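Local coordinates for protein nitroalkane oxidase (Podospora anserina, PDB 3MKH) that oxidises nitroalkanes to aldehydes or ketones with FAD and molecular oxygen, releasing nitrite and hydrogen peroxide, at residues A[79-82]-A[83-87]; A[134-137]-A[138-142]; A[156-160]-A[161-165]; A[261-264]-A[265-269]; A[284-287]-A[288-292]. All coordinates share one frame; numbering follows the deposited sequence.

The five contacts are local and follow one another along the chain. Contact 1 lies on helix 75-88 of the N-terminal helical region, contact 2 in the FAD-binding loop after strand 130-133, and contact 3 at a hairpin of the sheet. Contacts 4 and 5 share the long helix 262-298, with centres about 34 Å apart. That helix links the flavin-binding loop, where A266 packs on F134 of contact 2, to the salt bridges of R286 with E83 and E84 of contact 1. Contacts 1 and 5, centres about 13 Å apart, both reach the second subunit. The centre of contact 3 lies about 50 Å from that of contact 5 but about 22 Å from that of contact 2.

Contact 1. Residues A[79-82]-A[83-87]; sequences AILV and EECYS
The Y86 ring meets the carbonyl of V82 at a slant: V82 O sits 3.4 Å from Y86 CB and 4.2 Å from CD1. Its rim carries the hydroxyl, which is hydrogen-bonded to H235, while M280 and L94 pack against the side chain. The other flat groups are two carboxylates. E83 runs out extended, with CG anti to the backbone N (chi1 172°), and a water 2.7 Å from E83 OE1 donates to it and, weakly, to A79 O. The same OE1 is bonded to Y426 of the second subunit, and E83 OE2 bridges to R286 and R328. E84 bends at its second torsion (chi2 60°), and its OE1 takes another nitrogen of R286. Two neighbouring acids thus share one arginine, and the cluster of cations would be expected to keep both of them ionised despite their burial.

On another side of the helix the contact is apolar. L81, one turn before C85, touches C85 SG with CD1 at 3.7 Å. Four backbone bonds tie the two halves, E83 N to A79 O (3.0 Å), E84 N to I80 O, C85 N to L81 O (2.9 Å) and Y86 N to V82 O. This is the regular i to i+4 ladder of an alpha-helix, here helix 75-88 of the N-terminal helical domain of the acyl-CoA dehydrogenase fold, wedged between helices 9-33, 90-109 and 262-298.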
# COMPACT_ATOMS: atom_id res chain seq x y z
N ALA A 79 28.73 0.45 -0.06
CA ALA A 79 27.37 0.26 -0.57
C ALA A 79 27.41 -0.26 -2.00
O ALA A 79 26.57 -1.07 -2.39
CB ALA A 79 26.59 1.56 -0.49
N ILE A 80 28.39 0.20 -2.77
CA ILE A 80 28.56 -0.27 -4.14
C ILE A 80 28.91 -1.75 -4.15
O ILE A 80 28.29 -2.55 -4.86
CB ILE A 80 29.61 0.57 -4.90
CG1 ILE A 80 29.04 1.97 -5.17
CG2 ILE A 80 30.03 -0.14 -6.19
CD1 ILE A 80 30.08 3.03 -5.59
N LEU A 81 29.87 -2.14 -3.33
CA LEU A 81 30.26 -3.54 -3.26
C LEU A 81 29.08 -4.42 -2.82
O LEU A 81 28.80 -5.46 -3.43
CB LEU A 81 31.44 -3.71 -2.29
CG LEU A 81 31.79 -5.16 -1.92
CD1 LEU A 81 32.32 -5.90 -3.13
CD2 LEU A 81 32.82 -5.18 -0.79
N VAL A 82 28.42 -4.00 -1.75
CA VAL A 82 27.32 -4.80 -1.19
C VAL A 82 26.15 -4.98 -2.17
O VAL A 82 25.58 -6.07 -2.28
CB VAL A 82 26.82 -4.20 0.15
CG1 VAL A 82 25.55 -4.87 0.59
CG2 VAL A 82 27.90 -4.34 1.22
N GLU A 83 25.80 -3.91 -2.90
CA GLU A 83 24.72 -3.99 -3.88
C GLU A 83 25.05 -5.04 -4.94
O GLU A 83 24.23 -5.91 -5.26
CB GLU A 83 24.44 -2.62 -4.55
CG GLU A 83 23.43 -2.72 -5.72
CD GLU A 83 23.33 -1.46 -6.59
OE1 GLU A 83 23.80 -0.38 -6.16
OE2 GLU A 83 22.78 -1.55 -7.72
N GLU A 84 26.26 -4.96 -5.49
CA GLU A 84 26.67 -5.90 -6.51
C GLU A 84 26.65 -7.35 -5.96
O GLU A 84 26.12 -8.25 -6.61
CB GLU A 84 28.06 -5.53 -7.06
CG GLU A 84 28.60 -6.54 -8.09
CD GLU A 84 27.70 -6.69 -9.32
OE1 GLU A 84 26.92 -5.77 -9.65
OE2 GLU A 84 27.79 -7.74 -9.98
N CYS A 85 27.23 -7.56 -4.78
CA CYS A 85 27.29 -8.92 -4.23
C CYS A 85 25.91 -9.50 -3.98
O CYS A 85 25.66 -10.66 -4.32
CB CYS A 85 28.13 -8.97 -2.94
SG CYS A 85 29.86 -8.68 -3.24
N TYR A 86 25.02 -8.70 -3.42
CA TYR A 86 23.66 -9.15 -3.18
C TYR A 86 22.84 -9.38 -4.44
O TYR A 86 21.90 -10.18 -4.44
CB TYR A 86 22.91 -8.23 -2.19
CG TYR A 86 22.78 -8.87 -0.84
CD1 TYR A 86 23.92 -9.21 -0.12
CD2 TYR A 86 21.54 -9.20 -0.31
CE1 TYR A 86 23.83 -9.83 1.11
CE2 TYR A 86 21.44 -9.83 0.93
CZ TYR A 86 22.59 -10.13 1.63
OH TYR A 86 22.55 -10.75 2.86
N SER A 87 23.18 -8.69 -5.52
CA SER A 87 22.47 -8.92 -6.76
C SER A 87 22.86 -10.28 -7.34
O SER A 87 22.21 -10.78 -8.24
CB SER A 87 22.76 -7.80 -7.78
OG SER A 87 24.03 -7.98 -8.40
O HOH W 1 24.77 0.66 -3.81

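Contact 2. Residues A[134-137]-A[138-142]; sequences FSEP and GGVAN. With FAD (flavin-adenine dinucleotide), chain E.
G139, whose N closes a turn on E136 O at 3.0 Å, is the odd residue here: it has a positive phi (101°), and its CA lies 3.5 Å from FAD O1A, where the chain passes the pyrophosphate and a side chain would run into that oxygen. V140 then folds back over the first half. Its CG2 meets the edge of the F134 ring, near the ring plane, 3.5 Å from CE1, while CG1, anti to the carbonyl carbon, comes in at about a right angle to the E136 side chain, 3.9 Å from CB.

E136 to G139 form a type I beta turn in the loop after strand 130-133, part of the flavin-binding site of this acyl-CoA dehydrogenase fold. S135 N and F134 N both donate to FAD O2, at 2.8 Å and 3.0 Å. The S135 hydroxyl is gripped twice, giving its hydrogen to FAD N1 and accepting one from the ribityl O4' at 2.6 Å, so its rotation is fixed. At the far end A141 N bonds to O1A, with V140 N adding a weak bond to that same oxygen.

A water donates to both E136 OE1 and G139 O, spanning the turn. The E136 carboxylate is further held by Q152, T153 and K168, and P137 O accepts from R301 of the third subunit.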
# COMPACT_ATOMS: atom_id res chain seq x y z
N PHE A 134 25.27 -10.13 19.63
CA PHE A 134 24.33 -9.24 20.28
C PHE A 134 23.03 -9.99 20.60
O PHE A 134 22.59 -10.02 21.75
CB PHE A 134 24.02 -8.09 19.32
CG PHE A 134 23.14 -7.01 19.89
CD1 PHE A 134 21.77 -7.09 19.79
CD2 PHE A 134 23.70 -5.89 20.50
CE1 PHE A 134 20.96 -6.08 20.30
CE2 PHE A 134 22.89 -4.89 21.01
CZ PHE A 134 21.53 -4.98 20.91
N SER A 135 22.44 -10.59 19.57
CA SER A 135 21.10 -11.17 19.68
C SER A 135 21.01 -12.40 20.58
O SER A 135 21.99 -13.14 20.76
CB SER A 135 20.55 -11.49 18.29
OG SER A 135 20.44 -10.31 17.51
N GLU A 136 19.81 -12.62 21.11
CA GLU A 136 19.55 -13.65 22.12
C GLU A 136 18.21 -14.33 21.83
O GLU A 136 17.31 -13.72 21.25
CB GLU A 136 19.53 -13.02 23.53
CG GLU A 136 20.88 -12.46 23.95
CD GLU A 136 20.91 -11.92 25.38
OE1 GLU A 136 19.85 -11.67 26.00
OE2 GLU A 136 22.03 -11.72 25.89
N PRO A 137 18.07 -15.61 22.23
CA PRO A 137 16.86 -16.38 21.91
C PRO A 137 15.56 -15.69 22.38
O PRO A 137 14.53 -15.76 21.67
CB PRO A 137 17.03 -17.68 22.70
CG PRO A 137 18.39 -17.67 23.24
CD PRO A 137 18.98 -16.32 23.14
N GLY A 138 15.60 -15.06 23.55
CA GLY A 138 14.43 -14.41 24.11
C GLY A 138 14.10 -13.04 23.53
O GLY A 138 13.11 -12.41 23.92
N GLY A 139 14.94 -12.56 22.61
CA GLY A 139 14.75 -11.24 22.03
C GLY A 139 15.66 -10.17 22.62
O GLY A 139 16.14 -10.31 23.76
N VAL A 140 15.89 -9.09 21.88
CA VAL A 140 16.73 -8.01 22.41
C VAL A 140 16.22 -6.59 22.11
O VAL A 140 16.90 -5.62 22.42
CB VAL A 140 18.19 -8.13 21.93
CG1 VAL A 140 18.86 -9.35 22.56
CG2 VAL A 140 18.23 -8.20 20.40
N ALA A 141 15.04 -6.46 21.49
CA ALA A 141 14.52 -5.12 21.21
C ALA A 141 14.34 -4.32 22.50
O ALA A 141 14.38 -3.10 22.48
CB ALA A 141 13.20 -5.21 20.44
N ASN A 142 14.17 -5.01 23.62
CA ASN A 142 13.91 -4.36 24.90
C ASN A 142 15.05 -4.56 25.90
O ASN A 142 14.84 -4.48 27.11
CB ASN A 142 12.59 -4.86 25.47
CG ASN A 142 11.46 -4.77 24.45
OD1 ASN A 142 10.94 -5.78 23.98
ND2 ASN A 142 11.10 -3.55 24.08
PA FAD E . 13.06 -8.96 18.85
O1A FAD E . 13.44 -8.60 20.22
O2A FAD E . 13.16 -10.35 18.43
O5B FAD E . 11.56 -8.44 18.59
C5B FAD E . 10.65 -9.19 17.80
C4B FAD E . 9.39 -8.40 17.41
O4B FAD E . 8.67 -8.07 18.61
C3B FAD E . 9.74 -7.06 16.76
O3B FAD E . 9.84 -7.22 15.35
C2B FAD E . 8.53 -6.21 17.10
O2B FAD E . 7.51 -6.42 16.14
C1B FAD E . 8.09 -6.74 18.46
N9A FAD E . 8.62 -5.84 19.52
C8A FAD E . 9.47 -6.17 20.48
N7A FAD E . 9.72 -5.11 21.24
C5A FAD E . 9.02 -4.09 20.75
C6A FAD E . 8.88 -2.76 21.12
N6A FAD E . 9.54 -2.27 22.17
N1A FAD E . 8.07 -1.97 20.41
C2A FAD E . 7.41 -2.45 19.37
N3A FAD E . 7.52 -3.71 18.99
C4A FAD E . 8.32 -4.55 19.66
N1 FAD E . 22.32 -10.76 15.40
C2 FAD E . 23.58 -10.43 15.90
O2 FAD E . 23.70 -10.15 17.08
N3 FAD E . 24.68 -10.42 15.05
C4 FAD E . 24.54 -10.74 13.71
O4 FAD E . 25.53 -10.74 12.97
C4X FAD E . 23.29 -11.07 13.21
N5 FAD E . 23.11 -11.40 11.86
C5X FAD E . 21.94 -12.05 11.47
C6 FAD E . 21.86 -12.69 10.23
C7 FAD E . 20.69 -13.34 9.86
C7M FAD E . 20.59 -14.04 8.51
C8 FAD E . 19.60 -13.34 10.72
C8M FAD E . 18.31 -14.05 10.32
C9 FAD E . 19.68 -12.70 11.94
C9A FAD E . 20.85 -12.05 12.32
N10 FAD E . 20.93 -11.41 13.56
C10 FAD E . 22.19 -11.08 14.06
C1' FAD E . 19.71 -11.07 14.32
C2' FAD E . 19.15 -9.72 13.88
O2' FAD E . 20.09 -8.69 14.16
C3' FAD E . 17.80 -9.39 14.54
O3' FAD E . 17.27 -8.23 13.91
C4' FAD E . 17.89 -9.11 16.05
O4' FAD E . 17.94 -10.33 16.77
C5' FAD E . 16.68 -8.30 16.52
O5' FAD E . 15.46 -8.94 16.15
P FAD E . 14.06 -8.17 16.27
O1P FAD E . 14.23 -6.83 15.71
O2P FAD E . 13.00 -9.03 15.74
O3P FAD E . 13.92 -8.02 17.87
O HOH W 2 17.19 -11.72 25.83

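Contact 3. Residues A[156-160]-A[161-165]; sequences RLEGD and EWVIN. With SO4 (sulfate ion), chain G.
Backbone bonds pair R156 with V163: R156 N donates to V163 O, and V163 N returns the bond to R156 O at 2.8 Å. E158 N reaches E161 O at 2.9 Å, while E161 N to E158 O is weak at 3.3 Å.

The aromatic packing belongs to L157 and W162, a non-hydrogen-bonded pair. L157 CB sits over the six-membered ring of W162 in a CH-pi contact, 3.8 Å from the centroid and 5° off the normal. With CG anti to the backbone N (chi1 180°), L157 CD1 also comes over the indole, 3.8 Å from W162 NE1. On the other sheet face, E158 lays CG against V163 CG2 at 3.8 Å.

Polar ends are joined by water. One lies in the R156 guanidinium plane, weakly bonded to NH1 and linked to V163 O and N165 ND2; N165 OD1 accepts from N247 N of strand 242-251. Another donates to E158 OE1 and E161 OE2. R156 NH2 bonds weakly to O4 of a sulfate ion, probably from the crystallisation liquor and shared with R190.

The type II' turn from E158 to E161, with G159 and D160 at its corners, makes this a two-residue beta hairpin of the acyl-CoA dehydrogenase sheet domain.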
# COMPACT_ATOMS: atom_id res chain seq x y z
N ARG A 156 30.76 -10.77 34.88
CA ARG A 156 31.10 -10.40 36.25
C ARG A 156 32.61 -10.41 36.42
O ARG A 156 33.28 -11.36 36.01
CB ARG A 156 30.49 -11.39 37.24
CG ARG A 156 28.98 -11.39 37.28
CD ARG A 156 28.46 -12.61 38.04
NE ARG A 156 27.00 -12.73 37.97
CZ ARG A 156 26.34 -13.26 36.95
NH1 ARG A 156 26.99 -13.72 35.88
NH2 ARG A 156 25.01 -13.32 36.98
N LEU A 157 33.15 -9.36 37.04
CA LEU A 157 34.58 -9.32 37.32
C LEU A 157 34.86 -10.15 38.57
O LEU A 157 34.33 -9.87 39.63
CB LEU A 157 35.04 -7.87 37.52
CG LEU A 157 36.52 -7.59 37.83
CD1 LEU A 157 37.42 -8.08 36.72
CD2 LEU A 157 36.72 -6.11 38.05
N GLU A 158 35.68 -11.18 38.42
CA GLU A 158 36.10 -12.02 39.54
C GLU A 158 37.61 -11.96 39.60
O GLU A 158 38.30 -12.61 38.82
CB GLU A 158 35.63 -13.47 39.35
CG GLU A 158 34.15 -13.58 39.04
CD GLU A 158 33.57 -14.97 39.25
OE1 GLU A 158 34.33 -15.96 39.18
OE2 GLU A 158 32.34 -15.06 39.48
N GLY A 159 38.12 -11.13 40.51
CA GLY A 159 39.55 -10.92 40.57
C GLY A 159 40.02 -10.12 39.37
O GLY A 159 39.54 -9.00 39.13
N ASP A 160 40.96 -10.69 38.63
CA ASP A 160 41.47 -10.01 37.43
C ASP A 160 40.96 -10.65 36.13
O ASP A 160 41.58 -10.49 35.07
CB ASP A 160 43.00 -9.95 37.45
CG ASP A 160 43.65 -11.32 37.37
OD1 ASP A 160 42.95 -12.32 37.64
OD2 ASP A 160 44.85 -11.39 37.03
N GLU A 161 39.85 -11.36 36.19
CA GLU A 161 39.25 -11.84 34.96
C GLU A 161 37.75 -11.56 34.92
O GLU A 161 37.07 -11.57 35.95
CB GLU A 161 39.58 -13.32 34.73
CG GLU A 161 39.53 -14.19 35.96
CD GLU A 161 39.99 -15.62 35.70
OE1 GLU A 161 40.79 -15.84 34.76
OE2 GLU A 161 39.55 -16.51 36.46
N TRP A 162 37.24 -11.28 33.73
CA TRP A 162 35.80 -11.18 33.52
C TRP A 162 35.25 -12.55 33.20
O TRP A 162 35.86 -13.32 32.46
CB TRP A 162 35.48 -10.18 32.40
CG TRP A 162 35.61 -8.75 32.85
CD1 TRP A 162 36.73 -7.97 32.81
CD2 TRP A 162 34.58 -7.95 33.44
NE1 TRP A 162 36.46 -6.73 33.33
CE2 TRP A 162 35.15 -6.69 33.73
CE3 TRP A 162 33.24 -8.18 33.77
CZ2 TRP A 162 34.42 -5.66 34.32
CZ3 TRP A 162 32.51 -7.14 34.34
CH2 TRP A 162 33.11 -5.90 34.61
N VAL A 163 34.10 -12.87 33.76
CA VAL A 163 33.51 -14.18 33.55
C VAL A 163 32.17 -14.03 32.84
O VAL A 163 31.28 -13.34 33.33
CB VAL A 163 33.34 -14.94 34.88
CG1 VAL A 163 32.75 -16.31 34.64
CG2 VAL A 163 34.70 -15.06 35.57
N ILE A 164 32.04 -14.68 31.69
CA ILE A 164 30.88 -14.49 30.83
C ILE A 164 29.99 -15.73 30.82
O ILE A 164 30.47 -16.85 30.70
CB ILE A 164 31.33 -14.16 29.39
CG1 ILE A 164 32.08 -12.83 29.37
CG2 ILE A 164 30.13 -14.08 28.46
CD1 ILE A 164 32.98 -12.67 28.18
N ASN A 165 28.68 -15.50 30.96
CA ASN A 165 27.68 -16.55 30.88
C ASN A 165 26.46 -16.06 30.11
O ASN A 165 25.95 -14.96 30.34
CB ASN A 165 27.23 -17.00 32.27
CG ASN A 165 28.27 -17.83 32.99
OD1 ASN A 165 28.51 -18.98 32.64
ND2 ASN A 165 28.91 -17.24 34.00
S SO4 G . 21.77 -11.62 37.59
O1 SO4 G . 20.70 -12.56 37.94
O2 SO4 G . 22.49 -12.15 36.44
O3 SO4 G . 21.17 -10.33 37.26
O4 SO4 G . 22.69 -11.49 38.72
O HOH W 3 29.16 -14.54 34.66
O HOH W 4 36.61 -16.76 37.87

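Contact 4. Residues A[261-264]-A[265-269]; sequences QGAK and VAFGA
Aromatic on backbone is the main side-chain theme: A263 O approaches the F267 ring obliquely, 3.2 Å from CD2, and F267 CB lies 3.5 Å from the same oxygen. F267 CG lies beside its own backbone N, anti to the carbonyl carbon (chi1 -72°), which swings the ring back along the helix, and A263 CB sits at 4.4 Å from F267 CE2, a loose apolar touch.

Other aliphatic contacts are lighter and again fall on carbonyl oxygens. A266 CB rests 3.6 Å from G262 O. V265 turns CG2 back beside its backbone N, 3.8 Å from Q261 O, at the point where the loop becomes helix.

Hydrogen bonding across the two segments is wholly backbone. A266 N gives to G262 O and F267 N to A263 O, the latter at 2.9 Å with an N-H angle of 168°. G268 N to K264 O is the bent member, 137° at the hydrogen, the donor standing above the carbonyl plane. These are the opening i to i+4 bonds of helix 262-298.

The helix begins a short loop after strand 255-257, and G262 is backbone-bonded to V206. A263 and F267 cover L144, A266 packs on F134 of the FAD site, and F267 meets H409 edge to face. Elsewhere, V265 lies against P105 and A109 of helix 90-109, with A269 against T104.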
# COMPACT_ATOMS: atom_id res chain seq x y z
N GLN A 261 29.36 1.95 28.35
CA GLN A 261 29.80 2.45 27.04
C GLN A 261 29.42 1.50 25.91
O GLN A 261 29.47 1.87 24.74
CB GLN A 261 31.30 2.70 27.04
CG GLN A 261 31.71 3.93 27.88
CD GLN A 261 33.21 3.98 28.15
OE1 GLN A 261 34.02 3.73 27.26
NE2 GLN A 261 33.57 4.31 29.39
N GLY A 262 29.04 0.27 26.25
CA GLY A 262 28.79 -0.77 25.25
C GLY A 262 27.63 -0.50 24.31
O GLY A 262 27.74 -0.73 23.10
N ALA A 263 26.51 -0.04 24.84
CA ALA A 263 25.31 0.15 24.02
C ALA A 263 25.53 1.16 22.88
O ALA A 263 25.12 0.92 21.74
CB ALA A 263 24.12 0.55 24.89
N LYS A 264 26.19 2.28 23.19
CA LYS A 264 26.45 3.32 22.20
C LYS A 264 27.34 2.81 21.05
O LYS A 264 27.15 3.17 19.90
CB LYS A 264 27.08 4.55 22.86
CG LYS A 264 27.75 5.52 21.88
CD LYS A 264 28.76 6.44 22.59
CE LYS A 264 29.17 7.62 21.70
NZ LYS A 264 30.29 8.42 22.28
N VAL A 265 28.32 1.98 21.38
CA VAL A 265 29.18 1.42 20.35
C VAL A 265 28.41 0.38 19.51
O VAL A 265 28.52 0.36 18.28
CB VAL A 265 30.48 0.82 20.93
CG1 VAL A 265 31.21 -0.03 19.89
CG2 VAL A 265 31.39 1.94 21.45
N ALA A 266 27.61 -0.46 20.16
CA ALA A 266 26.84 -1.47 19.41
C ALA A 266 25.88 -0.80 18.42
O ALA A 266 25.79 -1.19 17.25
CB ALA A 266 26.08 -2.39 20.35
N PHE A 267 25.17 0.21 18.89
CA PHE A 267 24.23 0.91 18.05
C PHE A 267 24.96 1.74 17.01
O PHE A 267 24.42 2.00 15.94
CB PHE A 267 23.27 1.77 18.89
CG PHE A 267 22.26 0.96 19.65
CD1 PHE A 267 21.57 -0.06 19.03
CD2 PHE A 267 21.99 1.21 20.98
CE1 PHE A 267 20.64 -0.83 19.71
CE2 PHE A 267 21.06 0.45 21.67
CZ PHE A 267 20.38 -0.57 21.03
N GLY A 268 26.18 2.14 17.31
CA GLY A 268 27.01 2.82 16.33
C GLY A 268 27.31 1.86 15.20
O GLY A 268 27.24 2.21 14.01
N ALA A 269 27.68 0.63 15.56
CA ALA A 269 27.93 -0.40 14.56
C ALA A 269 26.66 -0.61 13.72
O ALA A 269 26.73 -0.69 12.49
CB ALA A 269 28.35 -1.70 15.23

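Contact 5. Residues A[284-287]-A[288-292]; sequences LMRA and AFDAA
R286 and D290 lie side by side and point the same way, one turn apart, yet they touch through carbon rather than charge: R286 CG is 3.7 Å from D290 OD2, while NH1 stays 4.8 Å from OD2. The planes of guanidinium and carboxylate are 53° apart. D290 CG lies beside its own backbone N (chi1 -74°), which sets the carboxylate back toward the preceding turn, with D290 CG 3.2 Å from R286 O.

The closely packed part is the buried one, made by L284, M285, R286, A288 and F289. A288 CB presses on L284 O at 3.4 Å, and F289 CB on M285 O at the same distance. Beneath them run short backbone bonds, A288 N to L284 O and F289 N to M285 O, each 2.8 Å. M285 is clasped between helices 311-340 and 345-374, L284 packs on helix 385-392, and F289 lies on L317 and K321.

A287, D290 and A291, by contrast, are partly exposed. Here A291 N bonds to A287 O at 3.0 Å, and the only side-chain touch of A291 on the first segment is its CB against A287 O. W422 of the second subunit reaches R286, F289 and D290, its ring meeting that of F289 and making a cation-pi contact with R286.

The guanidinium makes its salt bridges to E83 and E84 rather than to D290, so the pair probably attracts only at a distance, and D290 OD1 accepts a bond from W422 NE1 of the second subunit.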
# COMPACT_ATOMS: atom_id res chain seq x y z
N LEU A 284 19.03 -6.82 -4.25
CA LEU A 284 17.97 -7.79 -4.53
C LEU A 284 16.94 -7.21 -5.51
O LEU A 284 16.42 -7.94 -6.34
CB LEU A 284 17.25 -8.20 -3.24
CG LEU A 284 18.05 -8.96 -2.19
CD1 LEU A 284 17.16 -9.26 -0.98
CD2 LEU A 284 18.65 -10.25 -2.78
N MET A 285 16.65 -5.92 -5.38
CA MET A 285 15.68 -5.28 -6.27
C MET A 285 16.19 -5.29 -7.69
O MET A 285 15.46 -5.64 -8.63
CB MET A 285 15.37 -3.86 -5.80
CG MET A 285 14.66 -3.84 -4.44
SD MET A 285 14.47 -2.21 -3.70
CE MET A 285 13.19 -1.53 -4.76
N ARG A 286 17.45 -4.91 -7.85
CA ARG A 286 18.12 -4.98 -9.15
C ARG A 286 18.05 -6.41 -9.70
O ARG A 286 17.69 -6.63 -10.86
CB ARG A 286 19.58 -4.52 -9.01
CG ARG A 286 20.44 -4.86 -10.21
CD ARG A 286 21.42 -3.74 -10.53
NE ARG A 286 22.54 -3.60 -9.60
CZ ARG A 286 23.64 -4.35 -9.64
NH1 ARG A 286 23.74 -5.33 -10.53
NH2 ARG A 286 24.63 -4.12 -8.79
N ALA A 287 18.39 -7.40 -8.88
CA ALA A 287 18.35 -8.79 -9.35
C ALA A 287 16.93 -9.21 -9.77
O ALA A 287 16.76 -9.89 -10.77
CB ALA A 287 18.90 -9.77 -8.29
N ALA A 288 15.93 -8.81 -8.99
CA ALA A 288 14.56 -9.18 -9.30
C ALA A 288 14.11 -8.51 -10.59
O ALA A 288 13.51 -9.14 -11.47
CB ALA A 288 13.62 -8.82 -8.14
N PHE A 289 14.41 -7.21 -10.71
CA PHE A 289 14.08 -6.48 -11.93
C PHE A 289 14.76 -7.12 -13.15
O PHE A 289 14.12 -7.37 -14.17
CB PHE A 289 14.49 -5.01 -11.82
CG PHE A 289 14.24 -4.24 -13.08
CD1 PHE A 289 13.02 -3.62 -13.30
CD2 PHE A 289 15.21 -4.16 -14.06
CE1 PHE A 289 12.78 -2.90 -14.48
CE2 PHE A 289 14.99 -3.46 -15.23
CZ PHE A 289 13.76 -2.83 -15.44
N ASP A 290 16.06 -7.38 -13.05
CA ASP A 290 16.81 -7.98 -14.15
C ASP A 290 16.27 -9.34 -14.57
O ASP A 290 16.17 -9.62 -15.77
CB ASP A 290 18.28 -8.14 -13.78
CG ASP A 290 19.05 -6.81 -13.80
OD1 ASP A 290 18.49 -5.78 -14.23
OD2 ASP A 290 20.22 -6.81 -13.37
N ALA A 291 15.94 -10.19 -13.60
CA ALA A 291 15.44 -11.53 -13.92
C ALA A 291 14.05 -11.48 -14.59
O ALA A 291 13.77 -12.24 -15.51
CB ALA A 291 15.41 -12.40 -12.66
N ALA A 292 13.20 -10.57 -14.13
CA ALA A 292 11.87 -10.40 -14.74
C ALA A 292 11.96 -9.81 -16.16
O ALA A 292 11.24 -10.24 -17.07
CB ALA A 292 10.98 -9.52 -13.85